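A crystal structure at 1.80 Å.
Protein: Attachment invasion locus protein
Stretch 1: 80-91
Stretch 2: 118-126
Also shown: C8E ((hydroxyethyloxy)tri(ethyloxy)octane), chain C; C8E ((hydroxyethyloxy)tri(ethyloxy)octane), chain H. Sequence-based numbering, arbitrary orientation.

Stretch 1 (80-91) FRINEYVSLYGL
Stretch 2, residues 118-126: YGAGLQFNP

Arg-81 NH1 and Arg-81 NH2 both donate to Asn-125 OD1 at 3.1 Å, so one carbonyl oxygen sits at the edge of the guanidinium, near its plane, in a fork. The CA-to-CB bond of Arg-81 points sideways, but the end of its side chain (chi1 to chi3 t, t, m; chi4 -80°) comes nearer and meets Asn-125 (chi1 m, chi2 113°); Arg-81 NH1 also donates to Asn-83 O (3.0 Å). A water ties this end to the sheet, accepting from Ser-87 OG (chi1 m; 2.7 Å) and donating to Gln-123 O (2.8 Å) and Asn-125 OD1 (2.6 Å). The turn before the strand is braced by Asn-83 (chi1 p), whose OD1 accepts from Tyr-85 N (2.9 Å) and Val-86 N (3.0 Å).

Strands 86-91 and 118-124 run antiparallel, their axes at 170° and 4.4 Å apart at closest approach. Extended backbones, phi mostly -115 to -165° and psi mostly 130 to 165° (Gly-121 -165/-170°), set the register Val-86/Phe-124, Ser-87/Gln-123, Leu-88/Leu-122, Tyr-89/Gly-121, Gly-90/Ala-120 and Leu-91/Gly-119. The hydrogen-bonded pairs have CA-CA distances of 5.2 Å (Ser-87/Gln-123), 5.3 Å (Tyr-89/Gly-121) and 4.6 Å (Leu-91/Gly-119). Each forms two bonds: Ser-87 N to Gln-123 O and Gln-123 N to Ser-87 O, both 2.9 Å; Tyr-89 N to Gly-121 O, 2.9 Å, and Gly-121 N to Tyr-89 O, 3.0 Å; Leu-91 N to Gly-119 O and Gly-119 N to Leu-91 O, both 2.9 Å. Beyond them, Asn-125 N donates to Tyr-85 O at 2.7 Å. Between these bonds CA-H groups approach carbonyls, as in Phe-124 CA to Tyr-85 O (3.1 Å).

On the face bearing Ser-87, Tyr-89, Leu-91 (m, t) and Gln-123, Tyr-89 (chi1 p, chi2 79°) lays its ring across Gly-121, whose CA lies 3.9 Å from the centroid of the Tyr-89 ring, over its face. A CB on Gly-121 would fall 2.7 Å from Tyr-89 OH; the bare glycine leaves room for that hydroxyl. Gln-123 CG (chi1 m) meets the ring edge, 3.6 Å from Tyr-89 CE2.

The other face is apolar. Leu-88 CD2 (chi1 m, chi2 t) packs 4.0 Å from Leu-122 CB (Leu-122 p, p), while Val-86 CG2 (chi1 t) lies 4.2 Å from Phe-124 CD1 (chi1 t, chi2 55°). Phe-124 CE1 also reaches Tyr-85 CB (chi1 m, chi2 -72°) at 4.0 Å. Detergent adjoins stretch 2: C8E chain H C4 lies 3.2 Å from Ala-120 O, and C8E chain C places C5 over the Tyr-118 ring.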

ATOM      1  N   PHE A  80      -9.281  11.488 -10.263  1.00 15.90           N
ATOM      2  CA  PHE A  80      -9.589  12.587 -11.170  1.00 18.22           C
ATOM      3  C   PHE A  80      -8.732  12.470 -12.407  1.00 25.14           C
ATOM      4  O   PHE A  80      -7.504  12.491 -12.319  1.00 21.77           O
ATOM      5  CB  PHE A  80      -9.298  13.938 -10.481  1.00 21.08           C
ATOM      6  CG  PHE A  80     -10.104  14.155  -9.234  1.00 21.58           C
ATOM      7  CD1 PHE A  80     -11.350  14.760  -9.302  1.00 21.86           C
ATOM      8  CD2 PHE A  80      -9.636  13.719  -8.003  1.00 21.02           C
ATOM      9  CE1 PHE A  80     -12.111  14.946  -8.154  1.00 22.98           C
ATOM     10  CE2 PHE A  80     -10.393  13.896  -6.856  1.00 22.85           C
ATOM     11  CZ  PHE A  80     -11.635  14.518  -6.933  1.00 19.42           C
ATOM     12  N   ARG A  81      -9.367  12.343 -13.567  1.00 21.78           N
ATOM     13  CA  ARG A  81      -8.605  12.243 -14.798  1.00 23.50           C
ATOM     14  C   ARG A  81      -8.252  13.641 -15.256  1.00 29.84           C
ATOM     15  O   ARG A  81      -9.126  14.493 -15.375  1.00 31.73           O
ATOM     16  CB  ARG A  81      -9.391  11.493 -15.887  1.00 23.83           C
ATOM     17  CG  ARG A  81      -8.676  11.475 -17.230  1.00 27.24           C
ATOM     18  CD  ARG A  81      -9.250  10.407 -18.186  1.00 29.60           C
ATOM     19  NE  ARG A  81      -9.082   9.036 -17.691  1.00 31.02           N
ATOM     20  CZ  ARG A  81      -7.949   8.344 -17.782  1.00 33.08           C
ATOM     21  NH1 ARG A  81      -6.868   8.899 -18.324  1.00 31.54           N
ATOM     22  NH2 ARG A  81      -7.891   7.096 -17.327  1.00 41.40           N
ATOM     23  N   ILE A  82      -6.966  13.886 -15.480  1.00 26.42           N
ATOM     24  CA  ILE A  82      -6.529  15.187 -15.980  1.00 33.82           C
ATOM     25  C   ILE A  82      -6.660  15.249 -17.488  1.00 37.08           C
ATOM     26  O   ILE A  82      -7.213  16.206 -18.053  1.00 32.03           O
ATOM     27  CB  ILE A  82      -5.072  15.467 -15.628  1.00 33.77           C
ATOM     28  CG1 ILE A  82      -4.840  15.270 -14.132  1.00 29.96           C
ATOM     29  CG2 ILE A  82      -4.684  16.882 -16.088  1.00 37.57           C
ATOM     30  CD1 ILE A  82      -3.414  15.537 -13.709  1.00 39.34           C
ATOM     31  N   ASN A  83      -6.125  14.222 -18.139  1.00 30.63           N
ATOM     32  CA  ASN A  83      -6.195  14.105 -19.589  1.00 39.56           C
ATOM     33  C   ASN A  83      -6.119  12.644 -19.969  1.00 35.76           C
ATOM     34  O   ASN A  83      -6.280  11.780 -19.114  1.00 32.66           O
ATOM     35  CB  ASN A  83      -5.075  14.899 -20.265  1.00 41.43           C
ATOM     36  CG  ASN A  83      -3.709  14.607 -19.677  1.00 41.51           C
ATOM     37  OD1 ASN A  83      -3.338  13.450 -19.465  1.00 39.52           O
ATOM     38  ND2 ASN A  83      -2.950  15.660 -19.411  1.00 40.79           N
ATOM     39  N   GLU A  84      -5.842  12.357 -21.227  1.00 30.33           N
ATOM     40  CA  GLU A  84      -5.808  10.996 -21.669  1.00 33.65           C
ATOM     41  C   GLU A  84      -4.749  10.179 -20.970  1.00 31.41           C
ATOM     42  O   GLU A  84      -4.887   9.023 -20.891  1.00 35.89           O
ATOM     43  CB  GLU A  84      -5.487  10.876 -23.152  1.00 44.07           C
ATOM     44  CG  GLU A  84      -6.217  11.682 -24.107  1.00 62.57           C
ATOM     45  CD  GLU A  84      -5.425  11.762 -25.404  1.00 74.38           C
ATOM     46  OE1 GLU A  84      -5.121  12.883 -25.807  1.00 74.16           O
ATOM     47  OE2 GLU A  84      -5.055  10.707 -25.980  1.00 77.56           O
ATOM     48  N   TYR A  85      -3.693  10.812 -20.522  1.00 27.30           N
ATOM     49  CA  TYR A  85      -2.518  10.102 -19.993  1.00 29.65           C
ATOM     50  C   TYR A  85      -2.394   9.994 -18.482  1.00 28.59           C
ATOM     51  O   TYR A  85      -1.807   9.037 -17.977  1.00 30.02           O
ATOM     52  CB  TYR A  85      -1.227  10.733 -20.520  1.00 29.03           C
ATOM     53  CG  TYR A  85      -1.187  10.813 -22.021  1.00 38.13           C
ATOM     54  CD1 TYR A  85      -1.010   9.668 -22.789  1.00 45.60           C
ATOM     55  CD2 TYR A  85      -1.345  12.029 -22.676  1.00 43.63           C
ATOM     56  CE1 TYR A  85      -0.981   9.730 -24.168  1.00 48.20           C
ATOM     57  CE2 TYR A  85      -1.316  12.101 -24.061  1.00 46.10           C
ATOM     58  CZ  TYR A  85      -1.132  10.949 -24.798  1.00 50.02           C
ATOM     59  OH  TYR A  85      -1.101  11.011 -26.174  1.00 59.98           O
ATOM     60  N   VAL A  86      -2.908  10.982 -17.760  1.00 26.67           N
ATOM     61  CA  VAL A  86      -2.647  11.058 -16.331  1.00 23.17           C
ATOM     62  C   VAL A  86      -3.899  11.317 -15.511  1.00 22.68           C
ATOM     63  O   VAL A  86      -4.758  12.116 -15.893  1.00 24.52           O
ATOM     64  CB  VAL A  86      -1.576  12.133 -16.004  1.00 36.20           C
ATOM     65  CG1 VAL A  86      -1.290  12.166 -14.508  1.00 38.57           C
ATOM     66  CG2 VAL A  86      -0.286  11.864 -16.775  1.00 45.71           C
ATOM     67  N   SER A  87      -3.980  10.626 -14.380  1.00 19.22           N
ATOM     68  CA  SER A  87      -5.044  10.806 -13.413  1.00 17.18           C
ATOM     69  C   SER A  87      -4.435  10.827 -12.016  1.00 24.20           C
ATOM     70  O   SER A  87      -3.446  10.145 -11.760  1.00 23.25           O
ATOM     71  CB  SER A  87      -6.046   9.652 -13.504  1.00 20.30           C
ATOM     72  OG  SER A  87      -6.572   9.543 -14.815  1.00 24.23           O
ATOM     73  N   LEU A  88      -5.050  11.583 -11.116  1.00 18.84           N
ATOM     74  CA  LEU A  88      -4.562  11.726  -9.738  1.00 21.24           C
ATOM     75  C   LEU A  88      -5.599  11.234  -8.753  1.00 21.76           C
ATOM     76  O   LEU A  88      -6.778  11.439  -8.947  1.00 22.75           O
ATOM     77  CB  LEU A  88      -4.317  13.201  -9.434  1.00 23.13           C
ATOM     78  CG  LEU A  88      -3.439  14.012 -10.375  1.00 34.58           C
ATOM     79  CD1 LEU A  88      -3.447  15.482  -9.940  1.00 33.22           C
ATOM     80  CD2 LEU A  88      -2.030  13.457 -10.400  1.00 36.17           C
ATOM     81  N   TYR A  89      -5.180  10.619  -7.664  1.00 19.12           N
ATOM     82  CA  TYR A  89      -6.164  10.142  -6.704  1.00 18.89           C
ATOM     83  C   TYR A  89      -5.741  10.308  -5.236  1.00 21.55           C
ATOM     84  O   TYR A  89      -4.549  10.411  -4.914  1.00 19.94           O
ATOM     85  CB  TYR A  89      -6.560   8.696  -7.009  1.00 17.03           C
ATOM     86  CG  TYR A  89      -5.426   7.674  -7.015  1.00 21.07           C
ATOM     87  CD1 TYR A  89      -4.917   7.154  -5.821  1.00 22.13           C
ATOM     88  CD2 TYR A  89      -4.902   7.194  -8.215  1.00 22.33           C
ATOM     89  CE1 TYR A  89      -3.898   6.207  -5.819  1.00 19.30           C
ATOM     90  CE2 TYR A  89      -3.874   6.228  -8.226  1.00 21.31           C
ATOM     91  CZ  TYR A  89      -3.389   5.738  -7.030  1.00 21.36           C
ATOM     92  OH  TYR A  89      -2.395   4.767  -7.038  1.00 22.06           O
ATOM     93  N   GLY A  90      -6.743  10.354  -4.362  1.00 20.58           N
ATOM     94  CA  GLY A  90      -6.521  10.393  -2.924  1.00 23.26           C
ATOM     95  C   GLY A  90      -7.318   9.277  -2.271  1.00 29.56           C
ATOM     96  O   GLY A  90      -8.467   9.025  -2.646  1.00 31.72           O
ATOM     97  N   LEU A  91      -6.707   8.605  -1.295  1.00 18.70           N
ATOM     98  CA  LEU A  91      -7.274   7.401  -0.692  1.00 20.17           C
ATOM     99  C   LEU A  91      -7.345   7.506   0.828  1.00 18.74           C
ATOM    100  O   LEU A  91      -6.510   8.150   1.461  1.00 19.72           O
ATOM    101  CB  LEU A  91      -6.421   6.180  -1.049  1.00 22.30           C
ATOM    102  CG  LEU A  91      -6.172   5.969  -2.545  1.00 29.34           C
ATOM    103  CD1 LEU A  91      -5.282   4.764  -2.778  1.00 29.35           C
ATOM    104  CD2 LEU A  91      -7.493   5.795  -3.282  1.00 31.79           C
ATOM    105  N   TYR A 118      -3.851   6.571   4.928  1.00 20.32           N
ATOM    106  CA  TYR A 118      -4.098   7.687   4.018  1.00 22.68           C
ATOM    107  C   TYR A 118      -3.184   7.522   2.828  1.00 23.31           C
ATOM    108  O   TYR A 118      -2.027   7.204   2.999  1.00 21.73           O
ATOM    109  CB  TYR A 118      -3.724   9.003   4.687  1.00 22.46           C
ATOM    110  CG  TYR A 118      -4.243   9.190   6.089  1.00 22.76           C
ATOM    111  CD1 TYR A 118      -5.453   9.824   6.318  1.00 23.40           C
ATOM    112  CD2 TYR A 118      -3.510   8.758   7.190  1.00 24.05           C
ATOM    113  CE1 TYR A 118      -5.921  10.030   7.611  1.00 27.07           C
ATOM    114  CE2 TYR A 118      -3.976   8.952   8.487  1.00 29.16           C
ATOM    115  CZ  TYR A 118      -5.183   9.584   8.685  1.00 30.50           C
ATOM    116  OH  TYR A 118      -5.662   9.785   9.964  1.00 33.47           O
ATOM    117  N   GLY A 119      -3.669   7.774   1.623  1.00 22.02           N
ATOM    118  CA  GLY A 119      -2.829   7.599   0.455  1.00 22.93           C
ATOM    119  C   GLY A 119      -3.043   8.640  -0.625  1.00 26.62           C
ATOM    120  O   GLY A 119      -4.026   9.378  -0.622  1.00 18.81           O
ATOM    121  N   ALA A 120      -2.094   8.714  -1.542  1.00 22.25           N
ATOM    122  CA  ALA A 120      -2.223   9.598  -2.687  1.00 23.57           C
ATOM    123  C   ALA A 120      -1.393   8.988  -3.800  1.00 21.37           C
ATOM    124  O   ALA A 120      -0.320   8.424  -3.552  1.00 21.21           O
ATOM    125  CB  ALA A 120      -1.724  11.009  -2.346  1.00 25.05           C
ATOM    126  N   GLY A 121      -1.885   9.076  -5.026  1.00 17.92           N
ATOM    127  CA  GLY A 121      -1.120   8.510  -6.121  1.00 18.98           C
ATOM    128  C   GLY A 121      -1.583   8.969  -7.483  1.00 22.69           C
ATOM    129  O   GLY A 121      -2.427   9.862  -7.600  1.00 19.82           O
ATOM    130  N   LEU A 122      -1.048   8.316  -8.493  1.00 23.77           N
ATOM    131  CA  LEU A 122      -1.439   8.578  -9.829  1.00 23.57           C
ATOM    132  C   LEU A 122      -1.436   7.382 -10.728  1.00 25.57           C
ATOM    133  O   LEU A 122      -0.783   6.431 -10.472  1.00 21.11           O
ATOM    134  CB  LEU A 122      -0.621   9.661 -10.413  1.00 26.20           C
ATOM    135  CG  LEU A 122       0.840   9.522 -10.423  1.00 36.84           C
ATOM    136  CD1 LEU A 122       1.156   8.791 -11.618  1.00 53.51           C
ATOM    137  CD2 LEU A 122       1.501  10.865 -10.466  1.00 45.45           C
ATOM    138  N   GLN A 123      -2.212   7.508 -11.780  1.00 22.63           N
ATOM    139  CA  GLN A 123      -2.196   6.497 -12.835  1.00 22.56           C
ATOM    140  C   GLN A 123      -1.812   7.139 -14.156  1.00 22.56           C
ATOM    141  O   GLN A 123      -2.319   8.206 -14.520  1.00 24.91           O
ATOM    142  CB  GLN A 123      -3.551   5.796 -12.975  1.00 23.02           C
ATOM    143  CG  GLN A 123      -3.999   5.099 -11.692  1.00 22.37           C
ATOM    144  CD  GLN A 123      -4.815   3.856 -11.965  1.00 26.44           C
ATOM    145  OE1 GLN A 123      -5.653   3.833 -12.874  1.00 23.32           O
ATOM    146  NE2 GLN A 123      -4.572   2.808 -11.183  1.00 20.72           N
ATOM    147  N   PHE A 124      -0.927   6.457 -14.875  1.00 21.56           N
ATOM    148  CA  PHE A 124      -0.453   6.875 -16.181  1.00 24.11           C
ATOM    149  C   PHE A 124      -0.918   5.849 -17.217  1.00 28.77           C
ATOM    150  O   PHE A 124      -0.745   4.644 -17.024  1.00 25.34           O
ATOM    151  CB  PHE A 124       1.080   6.956 -16.155  1.00 31.43           C
ATOM    152  CG  PHE A 124       1.708   7.217 -17.495  1.00 35.70           C
ATOM    153  CD1 PHE A 124       1.329   8.311 -18.258  1.00 37.92           C
ATOM    154  CD2 PHE A 124       2.712   6.387 -17.973  1.00 40.08           C
ATOM    155  CE1 PHE A 124       1.915   8.550 -19.492  1.00 37.26           C
ATOM    156  CE2 PHE A 124       3.305   6.625 -19.203  1.00 40.84           C
ATOM    157  CZ  PHE A 124       2.906   7.708 -19.962  1.00 39.49           C
ATOM    158  N   ASN A 125      -1.520   6.327 -18.304  1.00 24.12           N
ATOM    159  CA  ASN A 125      -1.918   5.455 -19.410  1.00 22.47           C
ATOM    160  C   ASN A 125      -1.094   5.758 -20.652  1.00 28.38           C
ATOM    161  O   ASN A 125      -1.462   6.630 -21.437  1.00 30.81           O
ATOM    162  CB  ASN A 125      -3.409   5.641 -19.743  1.00 26.96           C
ATOM    163  CG  ASN A 125      -4.304   5.487 -18.526  1.00 31.01           C
ATOM    164  OD1 ASN A 125      -4.934   6.451 -18.079  1.00 28.82           O
ATOM    165  ND2 ASN A 125      -4.341   4.278 -17.961  1.00 25.41           N
ATOM    166  N   PRO A 126       0.017   5.031 -20.842  1.00 31.67           N
ATOM    167  CA  PRO A 126       0.882   5.249 -22.008  1.00 35.35           C
ATOM    168  C   PRO A 126       0.170   4.839 -23.292  1.00 36.82           C
ATOM    169  O   PRO A 126       0.472   5.343 -24.375  1.00 39.52           O
ATOM    170  CB  PRO A 126       2.077   4.321 -21.738  1.00 34.68           C
ATOM    171  CG  PRO A 126       1.546   3.264 -20.821  1.00 33.94           C
ATOM    172  CD  PRO A 126       0.508   3.945 -19.971  1.00 31.74           C
TER
HETATM  173  C1  C8E C   2      -3.206  13.209  12.263  1.00 51.68           C
HETATM  174  C2  C8E C   2      -2.284  13.259  11.050  1.00 54.82           C
HETATM  175  C3  C8E C   2      -2.819  12.437   9.884  1.00 46.39           C
HETATM  176  C4  C8E C   2      -2.420  13.080   8.560  1.00 51.68           C
HETATM  177  C5  C8E C   2      -1.620  12.135   7.669  1.00 43.13           C
HETATM  178  C6  C8E C   2      -1.930  12.389   6.197  1.00 46.82           C
HETATM  179  C7  C8E C   2      -0.969  11.639   5.282  1.00 46.98           C
HETATM  180  C8  C8E C   2      -1.293  11.877   3.812  1.00 48.00           C
HETATM  181  O9  C8E C   2      -0.235  11.431   2.992  1.00 53.37           O
HETATM  182  C10 C8E C   2      -0.682  10.633   1.915  1.00 42.34           C
HETATM  183  C1  C8E H   7       3.444   8.910  -7.000  1.00 50.15           C
HETATM  184  C2  C8E H   7       3.104   9.213  -5.546  1.00 58.01           C
HETATM  185  C3  C8E H   7       2.639  10.654  -5.370  1.00 64.76           C
HETATM  186  C4  C8E H   7       1.812  10.815  -4.098  1.00 66.63           C
HETATM  187  C5  C8E H   7       2.358  11.926  -3.205  1.00 62.07           C
HETATM  188  C6  C8E H   7       2.694  11.420  -1.805  1.00 58.96           C
HETATM  189  C7  C8E H   7       3.777  12.283  -1.166  1.00 58.50           C
HETATM  190  C8  C8E H   7       4.170  11.767   0.213  1.00 65.43           C
HETATM  191  O9  C8E H   7       5.546  11.996   0.431  1.00 69.34           O
HETATM  192  O   HOH W   1      -4.796   7.727 -15.762  1.00 25.02           O